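Local coordinates for NAD-dependent epimerase/dehydratase (Methylobacillus flagellatus KT, PDB 3GPI), which is of unknown function but belongs to the NAD-dependent epimerase/dehydratase family, whose Rossmann-type fold is consistent with dinucleotide-dependent redox chemistry, at residues A[249-252]-A[253-257]; A[191-194]-A[195-199]; A[198-201]-A[202-206]; A[155-159]-A[160-164]; A[119-122]-A[123-127]. One frame throughout, in Å; residues are numbered along the deposited sequence.

Taken from the N terminus, contact 5 (119-127) comes first, turning the chain sharply after strand 120-121. Contact 4 (155-164) closes a type II beta turn just past strand 149-158. Contact 2 (191-199) is a run of helix 187-201, and contact 3 (198-206) starts on its last residues, sharing Ile198 and Gln199, and leads the chain toward strand 209-212. Contact 1 (249-257) opens helix 252-256. Apart from that overlap the contacts follow in series, none nested or crossing. In space contact 1 joins distant pieces: Arg253 reaches contact 5 through a salt bridge to Asp124, and Ser257 meets Tyr196 of contact 2. Contacts 3 and 4 lie on opposite sides of the chain's centre.

Contact 1: residues A[249-252]-A[253-257]; sequences LSNA and RLLAS
Asn251 O accepts from Leu255 N at 3.0 Å and Ala252 O from Ala256 N at 2.9 Å, two successive i to i+4 bonds that begin helix 252-256 shortly after strand 248-249. Just before the helix, Ser250 OG accepts from Ala252 N at 3.2 Å, an ST turn, and a water accepts from Arg253 N and can donate to Ser250 O. Asn251 occupies the N-cap position, yet its amide makes no capping bond. CG sits between the backbone N and the carbonyl carbon (chi1 68°), which turns the amide toward Leu255, where Asn251 OD1 lies 3.4 Å from Leu255 CD1. The two side chains meet at a slant, and Leu255 CG also comes within 3.6 Å of Asn251 O. Asn251 ND2 bonds instead to Asn215 OD1 and Thr213 O, so the amide is held in the neighbouring loop while its carbon and oxygen lie against the leucine. Leu254 turns inward to pack on Val212. Further along, Ser257 OG donates to Leu254 O at 2.6 Å in the carbonyl plane, and this oxygen also receives Ser257 N.

Contact 2: residues A[191-194]-A[195-199]; sequences AAFI and AYLIQ
Four consecutive i to i+4 bonds run along the backbone here, from the one between Ala195 N and Ala191 O, at 2.9 Å, to the one between Ile198 N and Ile194 O, also at 2.9 Å: regular alpha-helix in the middle of helix 187-201. The chief side-chain pair is Phe193 with Leu197. Phe193 CG stands anti to the backbone N (chi1 179°), which sends the ring outward from the helix, where Leu197, one turn on, covers one face of it. Leu197 CD1 lies 4.0 Å from the Phe193 ring centroid and 27° off the normal, a CH-pi contact, and approaches Phe193 CE2 to 3.7 Å. The second methyl, Leu197 CD2, reaches the CE1 and CZ side of the same ring, so both branches of the leucine are used. Around the helix from this pair, Ile194 CG2 touches Ile198 CD1 at 3.9 Å, the two side chains meeting at a slant. Phe193 and Tyr196 come only loosely together, Phe193 CD1 being 4.4 Å from Tyr196 CD2.

Outside the helix, Tyr196 OH bonds to Ser257 O, and the Phe193 ring meets Tyr210 and Tyr259 edge-to-face. Phe193, Ile194 and Leu197 lean on Leu152 of strand 149-158, and Leu197 and Ile198 on Phe105 of strand 103-109. Ala191, Ile194 and Ala195 also touch helix 13-24, so the helix lies on the central sheet, with helix 13-24 packed alongside it.

Contact 3: residues A[198-201]-A[202-206]; sequences IQQR and SHAVP
Arg201 and Pro206 meet across the loop that leaves helix 187-201 for strand 209-212, the second half of a beta-alpha-beta crossover in the Rossmann-type fold. The arginine can be followed outward. Its CB already touches the proline ring, with Arg201 CB 4.2 Å from Pro206 CD. At CG the chain stands anti to the backbone N (chi1 163°), then bends at chi2 (62°), and this bend lays CD against the ring: Arg201 CD is 3.7 Å from Pro206 CD and 3.9 Å from Pro206 CG. The aliphatic stem therefore does the packing, passing the ring at a slant. Beyond it the guanidinium leaves the loop, and NH2 donates to Gln102 O, next to His103 of strand 103-109, which both Arg201 and Pro206 also touch.

The backbone under this pair turns on a single carbonyl. Gln200 O accepts from Ala204 N at 2.8 Å, in the carbonyl plane, and from His203 N at 2.9 Å, which comes from above that plane. Two N-H groups thus share one oxygen and draw the chain back on itself before Val205 and Pro206 run on in an extended conformation. His203 lies at the surface, its ring resting one face on Ser202 CB, toward the rim. Gln200 bends at chi2 (-91°), away from a staggered position, and that kink carries its amide over Ala204, where Gln200 NE2 stands 3.3 Å from Ala204 CB.

Contact 4: residues A[155-159]-A[160-164]; sequences SGIYG and PGRLR
Ile157, on the last residues of strand 149-158, is the first to meet the returning chain: its CG2 touches Arg162 CD at 3.6 Å, and Ile157 O lies 3.5 Å from the same carbon. CG2 stands anti to the backbone N, on the side where the arginine passes. Arg162 runs out extended from CG to NE, and one face of its guanidinium lies against Ile157 CG2 and CB, CB standing 3.7 Å above the plane, toward the rim. Tyr158 comes next and turns its ring the other way, stacking on Tyr270 and meeting His186 edge-to-face. Gly159 then opens a type II beta turn with Pro160 and Gly161 at the corners. Gly159 and Arg162 face each other as a single antiparallel hydrogen-bonded pair: Arg162 N donates to Gly159 O at 2.9 Å, and the return bond, Gly159 N to Arg162 O at 3.5 Å, is weak. Leu163 CD2 also lies against Gly159 O, at 3.3 Å. The Tyr-Gly-Pro-Gly run resembles the one found at this place in extended short-chain dehydrogenases. Arg162 NE forms a salt bridge with Asp13, which lies within a GxGxxG-like sequence, probably the dinucleotide-binding loop. The chemistry is thus divided: Ile157 supports the flat face of the cation, while Asp13 pairs with its charge, so the salt bridge ties the residue that ends the turn to that glycine-rich segment.

Contact 5: residues A[119-122]-A[123-127]; sequences EWLD and EDTPP
A type I beta turn from Asp122 to Thr125 ends strand 120-121, and Asp122 and Thr125 hold it together from both ends. Thr125 N donates to Asp122 O at 3.0 Å, and in return Asp122 N donates to Thr125 OG1 at 3.1 Å. The carboxylate adds an Asx turn: Asp122 CG sits between its backbone N and carbonyl carbon (chi1 67°), folding OD1 over the turn to accept from Asp124 N at 2.9 Å, a donor well above the carboxylate plane. Asp122 OD1 and Asp124 OD2 are only 4.0 Å apart, a like-charge approach probably offset in part by Arg253, which pairs with Asp124 OD1. One water spans the pair, donating to Asp122 OD2 and Asp124 OD2, each at 2.6 Å. A second water donates to Asp122 OD1 and also bonds Thr125 OG1, so the threonine hydroxyl is tied to the backbone and to solvent. Next to the turn, Leu121 CD2 packs on Thr125 CG2 at 3.8 Å, the side chains crossing at about a right angle. Glu123 N, buried by the turn, has no partner. Strand 120-121 pairs in parallel with strand 248-249. Glu123 OE1 and Asp124 OD1 make salt bridges with Arg253 of helix 252-256, and Glu123 OE2 takes Ile211 N of strand 209-212, connecting the turn to the central sheet.

Contact 1: residues A[249-252]-A[253-257]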
loop_
_atom_site.group_PDB
_atom_site.type_symbol
_atom_site.label_atom_id
_atom_site.label_comp_id
_atom_site.label_asym_id
_atom_site.label_seq_id
_atom_site.Cartn_x
_atom_site.Cartn_y
_atom_site.Cartn_z
ATOM N N LEU A 249 4.743 -7.609 11.771
ATOM C CA LEU A 249 5.016 -6.188 11.637
ATOM C C LEU A 249 4.140 -5.363 12.559
ATOM O O LEU A 249 2.915 -5.524 12.611
ATOM C CB LEU A 249 4.785 -5.792 10.172
ATOM C CG LEU A 249 5.681 -6.445 9.146
ATOM C CD1 LEU A 249 5.076 -6.378 7.756
ATOM C CD2 LEU A 249 7.047 -5.802 9.201
ATOM N N SER A 250 4.790 -4.494 13.344
ATOM C CA SER A 250 4.119 -3.600 14.266
ATOM C C SER A 250 3.669 -2.305 13.599
ATOM O O SER A 250 4.443 -1.644 12.936
ATOM C CB SER A 250 5.088 -3.210 15.384
ATOM O OG SER A 250 4.465 -2.251 16.228
ATOM N N ASN A 251 2.420 -1.935 13.846
ATOM C CA ASN A 251 1.899 -0.648 13.409
ATOM C C ASN A 251 1.848 0.398 14.513
ATOM O O ASN A 251 1.037 1.315 14.454
ATOM C CB ASN A 251 0.500 -0.837 12.804
ATOM C CG ASN A 251 -0.575 -1.235 13.820
ATOM O OD1 ASN A 251 -0.326 -1.454 15.013
ATOM N ND2 ASN A 251 -1.807 -1.318 13.332
ATOM N N ALA A 252 2.743 0.299 15.490
ATOM C CA ALA A 252 2.737 1.223 16.608
ATOM C C ALA A 252 2.797 2.691 16.172
ATOM O O ALA A 252 2.093 3.535 16.748
ATOM C CB ALA A 252 3.945 0.908 17.539
ATOM N N ARG A 253 3.690 3.002 15.242
ATOM C CA ARG A 253 3.828 4.397 14.768
ATOM C C ARG A 253 2.548 4.883 14.059
ATOM O O ARG A 253 2.061 5.978 14.299
ATOM C CB ARG A 253 5.060 4.558 13.860
ATOM C CG ARG A 253 6.406 4.811 14.580
ATOM C CD ARG A 253 7.397 5.327 13.548
ATOM N NE ARG A 253 8.612 5.859 14.148
ATOM C CZ ARG A 253 9.628 5.109 14.571
ATOM N NH1 ARG A 253 9.589 3.772 14.486
ATOM N NH2 ARG A 253 10.684 5.696 15.092
ATOM N N LEU A 254 1.934 4.041 13.228
ATOM C CA LEU A 254 0.681 4.421 12.593
ATOM C C LEU A 254 -0.384 4.711 13.654
ATOM O O LEU A 254 -1.085 5.725 13.582
ATOM C CB LEU A 254 0.259 3.290 11.621
ATOM C CG LEU A 254 -1.110 3.402 10.962
ATOM C CD1 LEU A 254 -1.135 2.605 9.650
ATOM C CD2 LEU A 254 -2.172 2.856 11.934
ATOM N N LEU A 255 -0.488 3.875 14.686
ATOM C CA LEU A 255 -1.466 4.118 15.740
ATOM C C LEU A 255 -1.130 5.430 16.482
ATOM O O LEU A 255 -2.060 6.196 16.797
ATOM C CB LEU A 255 -1.535 2.948 16.731
ATOM C CG LEU A 255 -2.119 1.658 16.121
ATOM C CD1 LEU A 255 -2.148 0.559 17.125
ATOM C CD2 LEU A 255 -3.532 1.899 15.598
ATOM N N ALA A 256 0.154 5.680 16.724
ATOM C CA ALA A 256 0.578 6.895 17.465
ATOM C C ALA A 256 0.332 8.179 16.686
ATOM O O ALA A 256 0.304 9.270 17.270
ATOM C CB ALA A 256 2.047 6.780 17.891
ATOM N N SER A 257 0.086 8.076 15.381
ATOM C CA SER A 257 -0.226 9.258 14.561
ATOM C C SER A 257 -1.622 9.730 14.847
ATOM O O SER A 257 -1.978 10.850 14.434
ATOM C CB SER A 257 -0.138 8.947 13.054
ATOM O OG SER A 257 -1.244 8.125 12.660
HETATM O O HOH W 1 5.509 0.844 14.252
#

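Contact 2: residues A[191-194]-A[195-199]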
loop_
_atom_site.group_PDB
_atom_site.type_symbol
_atom_site.label_atom_id
_atom_site.label_comp_id
_atom_site.label_asym_id
_atom_site.label_seq_id
_atom_site.Cartn_x
_atom_site.Cartn_y
_atom_site.Cartn_z
ATOM N N ALA A 191 -5.527 3.920 1.877
ATOM C CA ALA A 191 -5.875 5.182 1.274
ATOM C C ALA A 191 -6.224 6.223 2.325
ATOM O O ALA A 191 -5.778 7.374 2.207
ATOM C CB ALA A 191 -7.078 4.980 0.341
ATOM N N ALA A 192 -7.038 5.833 3.297
ATOM C CA ALA A 192 -7.477 6.794 4.312
ATOM C C ALA A 192 -6.312 7.228 5.187
ATOM O O ALA A 192 -6.274 8.363 5.645
ATOM C CB ALA A 192 -8.590 6.215 5.164
ATOM N N PHE A 193 -5.331 6.361 5.426
ATOM C CA PHE A 193 -4.175 6.791 6.223
ATOM C C PHE A 193 -3.367 7.823 5.443
ATOM O O PHE A 193 -2.918 8.846 6.004
ATOM C CB PHE A 193 -3.299 5.582 6.583
ATOM C CG PHE A 193 -2.063 5.953 7.380
ATOM C CD1 PHE A 193 -2.174 6.606 8.578
ATOM C CD2 PHE A 193 -0.804 5.593 6.926
ATOM C CE1 PHE A 193 -1.056 6.936 9.325
ATOM C CE2 PHE A 193 0.345 5.926 7.653
ATOM C CZ PHE A 193 0.209 6.594 8.847
ATOM N N ILE A 194 -3.167 7.609 4.153
ATOM C CA ILE A 194 -2.472 8.639 3.362
ATOM C C ILE A 194 -3.253 9.952 3.339
ATOM O O ILE A 194 -2.675 11.029 3.538
ATOM C CB ILE A 194 -2.219 8.191 1.929
ATOM C CG1 ILE A 194 -1.337 6.939 1.935
ATOM C CG2 ILE A 194 -1.600 9.326 1.118
ATOM C CD1 ILE A 194 -1.234 6.271 0.589
ATOM N N ALA A 195 -4.580 9.882 3.193
ATOM C CA ALA A 195 -5.387 11.112 3.257
ATOM C C ALA A 195 -5.274 11.762 4.600
ATOM O O ALA A 195 -5.214 13.009 4.678
ATOM C CB ALA A 195 -6.855 10.835 2.930
ATOM N N TYR A 196 -5.222 10.962 5.660
ATOM C CA TYR A 196 -5.068 11.516 7.004
ATOM C C TYR A 196 -3.720 12.231 7.131
ATOM O O TYR A 196 -3.651 13.373 7.673
ATOM C CB TYR A 196 -5.205 10.408 8.045
ATOM C CG TYR A 196 -4.923 10.799 9.465
ATOM C CD1 TYR A 196 -5.886 11.486 10.203
ATOM C CD2 TYR A 196 -3.729 10.423 10.092
ATOM C CE1 TYR A 196 -5.662 11.805 11.506
ATOM C CE2 TYR A 196 -3.485 10.775 11.432
ATOM C CZ TYR A 196 -4.474 11.452 12.112
ATOM O OH TYR A 196 -4.250 11.797 13.442
ATOM N N LEU A 197 -2.667 11.638 6.595
ATOM C CA LEU A 197 -1.348 12.284 6.710
ATOM C C LEU A 197 -1.342 13.567 5.898
ATOM O O LEU A 197 -0.682 14.526 6.261
ATOM C CB LEU A 197 -0.228 11.357 6.235
ATOM C CG LEU A 197 -0.010 10.127 7.103
ATOM C CD1 LEU A 197 1.107 9.314 6.486
ATOM C CD2 LEU A 197 0.312 10.511 8.563
ATOM N N ILE A 198 -2.076 13.602 4.793
ATOM C CA ILE A 198 -2.161 14.807 3.984
ATOM C C ILE A 198 -2.891 15.891 4.741
ATOM O O ILE A 198 -2.465 17.059 4.678
ATOM C CB ILE A 198 -2.808 14.463 2.597
ATOM C CG1 ILE A 198 -1.767 13.749 1.718
ATOM C CG2 ILE A 198 -3.340 15.746 1.868
ATOM C CD1 ILE A 198 -2.362 13.110 0.481
ATOM N N GLN A 199 -3.963 15.537 5.453
ATOM C CA GLN A 199 -4.702 16.497 6.293
ATOM C C GLN A 199 -3.840 17.022 7.445
ATOM O O GLN A 199 -3.953 18.204 7.815
ATOM C CB GLN A 199 -5.993 15.878 6.805
ATOM C CG GLN A 199 -6.840 16.842 7.624
ATOM C CD GLN A 199 -8.088 16.189 8.166
ATOM O OE1 GLN A 199 -8.022 15.373 9.093
ATOM N NE2 GLN A 199 -9.239 16.547 7.598
#

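Contact 3: residues A[198-201]-A[202-206]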
loop_
_atom_site.group_PDB
_atom_site.type_symbol
_atom_site.label_atom_id
_atom_site.label_comp_id
_atom_site.label_asym_id
_atom_site.label_seq_id
_atom_site.Cartn_x
_atom_site.Cartn_y
_atom_site.Cartn_z
ATOM N N ILE A 198 -2.076 13.602 4.793
ATOM C CA ILE A 198 -2.161 14.807 3.984
ATOM C C ILE A 198 -2.891 15.891 4.741
ATOM O O ILE A 198 -2.465 17.059 4.678
ATOM C CB ILE A 198 -2.808 14.463 2.597
ATOM C CG1 ILE A 198 -1.767 13.749 1.718
ATOM C CG2 ILE A 198 -3.340 15.746 1.868
ATOM C CD1 ILE A 198 -2.362 13.110 0.481
ATOM N N GLN A 199 -3.963 15.537 5.453
ATOM C CA GLN A 199 -4.702 16.497 6.293
ATOM C C GLN A 199 -3.840 17.022 7.445
ATOM O O GLN A 199 -3.953 18.204 7.815
ATOM C CB GLN A 199 -5.993 15.878 6.805
ATOM C CG GLN A 199 -6.840 16.842 7.624
ATOM C CD GLN A 199 -8.088 16.189 8.166
ATOM O OE1 GLN A 199 -8.022 15.373 9.093
ATOM N NE2 GLN A 199 -9.239 16.547 7.598
ATOM N N GLN A 200 -2.956 16.176 7.975
ATOM C CA GLN A 200 -2.109 16.507 9.110
ATOM C C GLN A 200 -0.849 17.274 8.678
ATOM O O GLN A 200 -0.275 18.012 9.511
ATOM C CB GLN A 200 -1.687 15.218 9.866
ATOM C CG GLN A 200 -2.855 14.454 10.528
ATOM C CD GLN A 200 -3.141 14.876 11.955
ATOM O OE1 GLN A 200 -4.276 15.248 12.306
ATOM N NE2 GLN A 200 -2.127 14.790 12.796
ATOM N N ARG A 201 -0.398 17.105 7.426
ATOM C CA ARG A 201 0.964 17.514 6.960
ATOM C C ARG A 201 1.263 18.962 7.304
ATOM O O ARG A 201 2.374 19.272 7.753
ATOM C CB ARG A 201 1.193 17.215 5.440
ATOM C CG ARG A 201 2.381 17.929 4.691
ATOM C CD ARG A 201 3.827 17.635 5.199
ATOM N NE ARG A 201 4.840 18.358 4.419
ATOM C CZ ARG A 201 5.132 19.655 4.535
ATOM N NH1 ARG A 201 4.477 20.426 5.409
ATOM N NH2 ARG A 201 6.080 20.188 3.771
ATOM N N SER A 202 0.268 19.824 7.139
ATOM C CA SER A 202 0.495 21.255 7.353
ATOM C C SER A 202 0.784 21.646 8.799
ATOM O O SER A 202 1.354 22.712 9.031
ATOM C CB SER A 202 -0.695 22.053 6.839
ATOM O OG SER A 202 -0.919 21.745 5.465
ATOM N N HIS A 203 0.428 20.781 9.750
ATOM C CA HIS A 203 0.352 21.112 11.189
ATOM C C HIS A 203 1.009 20.122 12.137
ATOM O O HIS A 203 1.685 20.517 13.083
ATOM C CB HIS A 203 -1.112 21.254 11.566
ATOM C CG HIS A 203 -1.815 22.261 10.734
ATOM N ND1 HIS A 203 -1.426 23.585 10.698
ATOM C CD2 HIS A 203 -2.828 22.139 9.846
ATOM C CE1 HIS A 203 -2.194 24.239 9.845
ATOM N NE2 HIS A 203 -3.054 23.387 9.317
ATOM N N ALA A 204 0.733 18.826 11.937
ATOM C CA ALA A 204 1.459 17.759 12.614
ATOM C C ALA A 204 2.308 17.145 11.524
ATOM O O ALA A 204 1.798 16.367 10.700
ATOM C CB ALA A 204 0.472 16.728 13.224
ATOM N N VAL A 205 3.578 17.555 11.472
ATOM C CA VAL A 205 4.509 17.103 10.446
ATOM C C VAL A 205 4.700 15.580 10.496
ATOM O O VAL A 205 5.076 15.032 11.546
ATOM C CB VAL A 205 5.919 17.819 10.543
ATOM C CG1 VAL A 205 5.724 19.327 10.649
ATOM C CG2 VAL A 205 6.788 17.331 11.715
ATOM N N PRO A 206 4.472 14.908 9.350
ATOM C CA PRO A 206 4.649 13.460 9.349
ATOM C C PRO A 206 6.094 13.012 9.517
ATOM O O PRO A 206 7.058 13.703 9.176
ATOM C CB PRO A 206 4.106 13.019 7.972
ATOM C CG PRO A 206 4.068 14.261 7.146
ATOM C CD PRO A 206 3.856 15.392 8.097
#

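Contact 4: residues A[155-159]-A[160-164]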
loop_
_atom_site.group_PDB
_atom_site.type_symbol
_atom_site.label_atom_id
_atom_site.label_comp_id
_atom_site.label_asym_id
_atom_site.label_seq_id
_atom_site.Cartn_x
_atom_site.Cartn_y
_atom_site.Cartn_z
ATOM N N SER A 155 2.010 -3.430 4.052
ATOM C CA SER A 155 1.948 -4.892 4.018
ATOM C C SER A 155 1.036 -5.331 2.875
ATOM O O SER A 155 0.770 -4.557 1.960
ATOM C CB SER A 155 1.540 -5.405 5.381
ATOM O OG SER A 155 0.294 -4.911 5.805
ATOM N N GLY A 156 0.560 -6.575 2.912
ATOM C CA GLY A 156 -0.275 -7.057 1.808
ATOM C C GLY A 156 -1.632 -6.390 1.747
ATOM O O GLY A 156 -2.410 -6.491 2.698
ATOM N N ILE A 157 -1.917 -5.745 0.624
ATOM C CA ILE A 157 -3.216 -5.073 0.488
ATOM C C ILE A 157 -4.312 -6.090 0.204
ATOM O O ILE A 157 -4.127 -7.002 -0.625
ATOM C CB ILE A 157 -3.177 -4.033 -0.663
ATOM C CG1 ILE A 157 -2.091 -2.999 -0.377
ATOM C CG2 ILE A 157 -4.507 -3.358 -0.790
ATOM C CD1 ILE A 157 -1.822 -2.021 -1.529
ATOM N N TYR A 158 -5.440 -5.940 0.862
ATOM C CA TYR A 158 -6.642 -6.763 0.538
ATOM C C TYR A 158 -7.821 -5.837 0.494
ATOM O O TYR A 158 -7.753 -4.691 0.959
ATOM C CB TYR A 158 -6.864 -7.885 1.551
ATOM C CG TYR A 158 -7.361 -7.491 2.925
ATOM C CD1 TYR A 158 -8.616 -7.905 3.349
ATOM C CD2 TYR A 158 -6.610 -6.721 3.825
ATOM C CE1 TYR A 158 -9.117 -7.612 4.587
ATOM C CE2 TYR A 158 -7.108 -6.423 5.076
ATOM C CZ TYR A 158 -8.356 -6.869 5.474
ATOM O OH TYR A 158 -8.832 -6.590 6.720
ATOM N N GLY A 159 -8.905 -6.296 -0.099
ATOM C CA GLY A 159 -10.078 -5.417 -0.216
ATOM C C GLY A 159 -10.813 -5.855 -1.465
ATOM O O GLY A 159 -10.510 -6.916 -2.008
ATOM N N PRO A 160 -11.745 -5.020 -1.970
ATOM C CA PRO A 160 -12.442 -5.355 -3.220
ATOM C C PRO A 160 -11.451 -5.576 -4.362
ATOM O O PRO A 160 -10.452 -4.866 -4.472
ATOM C CB PRO A 160 -13.332 -4.114 -3.448
ATOM C CG PRO A 160 -13.523 -3.554 -2.063
ATOM C CD PRO A 160 -12.136 -3.705 -1.457
ATOM N N GLY A 161 -11.650 -6.605 -5.177
ATOM C CA GLY A 161 -10.675 -6.911 -6.225
ATOM C C GLY A 161 -9.321 -7.474 -5.803
ATOM O O GLY A 161 -8.448 -7.719 -6.654
ATOM N N ARG A 162 -9.153 -7.689 -4.486
ATOM C CA ARG A 162 -7.992 -8.392 -3.905
ATOM C C ARG A 162 -8.494 -9.423 -2.908
ATOM O O ARG A 162 -8.268 -9.324 -1.695
ATOM C CB ARG A 162 -7.029 -7.418 -3.244
ATOM C CG ARG A 162 -6.273 -6.575 -4.248
ATOM C CD ARG A 162 -5.540 -5.538 -3.491
ATOM N NE ARG A 162 -4.929 -4.505 -4.311
ATOM C CZ ARG A 162 -3.654 -4.482 -4.677
ATOM N NH1 ARG A 162 -2.825 -5.482 -4.363
ATOM N NH2 ARG A 162 -3.207 -3.457 -5.390
ATOM N N LEU A 163 -9.197 -10.409 -3.453
ATOM C CA LEU A 163 -9.863 -11.442 -2.673
ATOM C C LEU A 163 -9.188 -12.814 -2.768
ATOM O O LEU A 163 -9.828 -13.849 -2.467
ATOM C CB LEU A 163 -11.334 -11.577 -3.123
ATOM C CG LEU A 163 -12.146 -10.279 -3.048
ATOM C CD1 LEU A 163 -13.541 -10.518 -3.650
ATOM C CD2 LEU A 163 -12.293 -9.721 -1.641
ATOM N N ARG A 164 -7.902 -12.853 -3.141
ATOM C CA ARG A 164 -7.181 -14.131 -3.232
ATOM C C ARG A 164 -7.314 -15.020 -1.989
ATOM O O ARG A 164 -7.465 -16.229 -2.123
ATOM C CB ARG A 164 -5.710 -13.991 -3.580
ATOM C CG ARG A 164 -5.118 -15.320 -3.992
ATOM C CD ARG A 164 -3.689 -15.212 -4.470
ATOM N NE ARG A 164 -2.983 -16.464 -4.195
ATOM C CZ ARG A 164 -2.940 -17.513 -5.011
ATOM N NH1 ARG A 164 -3.551 -17.480 -6.187
ATOM N NH2 ARG A 164 -2.255 -18.598 -4.652
#

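Contact 5: residues A[119-122]-A[123-127]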
loop_
_atom_site.group_PDB
_atom_site.type_symbol
_atom_site.label_atom_id
_atom_site.label_comp_id
_atom_site.label_asym_id
_atom_site.label_seq_id
_atom_site.Cartn_x
_atom_site.Cartn_y
_atom_site.Cartn_z
ATOM N N GLU A 119 9.548 -12.539 15.484
ATOM C CA GLU A 119 9.688 -11.316 16.236
ATOM C C GLU A 119 8.809 -10.276 15.560
ATOM O O GLU A 119 8.397 -10.439 14.383
ATOM C CB GLU A 119 11.131 -10.793 16.174
ATOM C CG GLU A 119 12.195 -11.636 16.889
ATOM C CD GLU A 119 13.552 -10.935 16.927
ATOM O OE1 GLU A 119 14.000 -10.403 15.878
ATOM O OE2 GLU A 119 14.171 -10.920 18.012
ATOM N N TRP A 120 8.542 -9.214 16.313
ATOM C CA TRP A 120 7.889 -8.019 15.788
ATOM C C TRP A 120 8.927 -7.041 15.290
ATOM O O TRP A 120 9.839 -6.676 16.039
ATOM C CB TRP A 120 7.130 -7.331 16.886
ATOM C CG TRP A 120 5.957 -8.102 17.382
ATOM C CD1 TRP A 120 5.941 -9.042 18.375
ATOM C CD2 TRP A 120 4.612 -7.974 16.929
ATOM N NE1 TRP A 120 4.654 -9.500 18.571
ATOM C CE2 TRP A 120 3.821 -8.860 17.686
ATOM C CE3 TRP A 120 4.004 -7.199 15.927
ATOM C CZ2 TRP A 120 2.444 -8.982 17.490
ATOM C CZ3 TRP A 120 2.662 -7.320 15.729
ATOM C CH2 TRP A 120 1.877 -8.184 16.528
ATOM N N LEU A 121 8.797 -6.606 14.042
ATOM C CA LEU A 121 9.676 -5.601 13.456
ATOM C C LEU A 121 8.924 -4.295 13.323
ATOM O O LEU A 121 7.708 -4.290 13.120
ATOM C CB LEU A 121 10.132 -6.011 12.050
ATOM C CG LEU A 121 10.731 -7.410 11.940
ATOM C CD1 LEU A 121 11.274 -7.648 10.550
ATOM C CD2 LEU A 121 11.767 -7.599 13.027
ATOM N N ASP A 122 9.662 -3.201 13.406
ATOM C CA ASP A 122 9.086 -1.898 13.152
ATOM C C ASP A 122 10.028 -1.005 12.349
ATOM O O ASP A 122 10.976 -1.486 11.736
ATOM C CB ASP A 122 8.606 -1.265 14.449
ATOM C CG ASP A 122 9.727 -0.912 15.380
ATOM O OD1 ASP A 122 10.912 -0.825 14.943
ATOM O OD2 ASP A 122 9.391 -0.712 16.577
ATOM N N GLU A 123 9.726 0.291 12.253
ATOM C CA GLU A 123 10.509 1.184 11.396
ATOM C C GLU A 123 11.957 1.327 11.851
ATOM O O GLU A 123 12.819 1.714 11.038
ATOM C CB GLU A 123 9.864 2.588 11.330
ATOM C CG GLU A 123 8.407 2.641 10.768
ATOM C CD GLU A 123 7.322 2.285 11.815
ATOM O OE1 GLU A 123 7.604 1.935 12.993
ATOM O OE2 GLU A 123 6.121 2.321 11.466
ATOM N N ASP A 124 12.215 0.999 13.116
ATOM C CA ASP A 124 13.588 1.079 13.635
ATOM C C ASP A 124 14.449 -0.100 13.208
ATOM O O ASP A 124 15.676 -0.040 13.275
ATOM C CB ASP A 124 13.584 1.147 15.160
ATOM C CG ASP A 124 12.880 2.377 15.716
ATOM O OD1 ASP A 124 12.714 3.394 15.015
ATOM O OD2 ASP A 124 12.525 2.312 16.911
ATOM N N THR A 125 13.812 -1.177 12.773
ATOM C CA THR A 125 14.521 -2.385 12.347
ATOM C C THR A 125 15.115 -2.195 10.942
ATOM O O THR A 125 14.368 -1.919 9.980
ATOM C CB THR A 125 13.513 -3.574 12.235
ATOM O OG1 THR A 125 12.737 -3.669 13.439
ATOM C CG2 THR A 125 14.290 -4.895 11.962
ATOM N N PRO A 126 16.442 -2.353 10.763
ATOM C CA PRO A 126 16.930 -2.203 9.401
ATOM C C PRO A 126 16.436 -3.338 8.499
ATOM O O PRO A 126 16.576 -4.495 8.871
ATOM C CB PRO A 126 18.471 -2.262 9.547
ATOM C CG PRO A 126 18.727 -2.016 11.003
ATOM C CD PRO A 126 17.541 -2.537 11.737
ATOM N N PRO A 127 15.848 -3.010 7.337
ATOM C CA PRO A 127 15.388 -4.066 6.440
ATOM C C PRO A 127 16.566 -4.750 5.735
ATOM O O PRO A 127 17.504 -4.085 5.284
ATOM C CB PRO A 127 14.525 -3.319 5.409
ATOM C CG PRO A 127 15.056 -1.918 5.424
ATOM C CD PRO A 127 15.450 -1.673 6.851
HETATM O O HOH W 2 11.029 0.598 18.109
HETATM O O HOH W 3 12.913 -2.204 16.115
#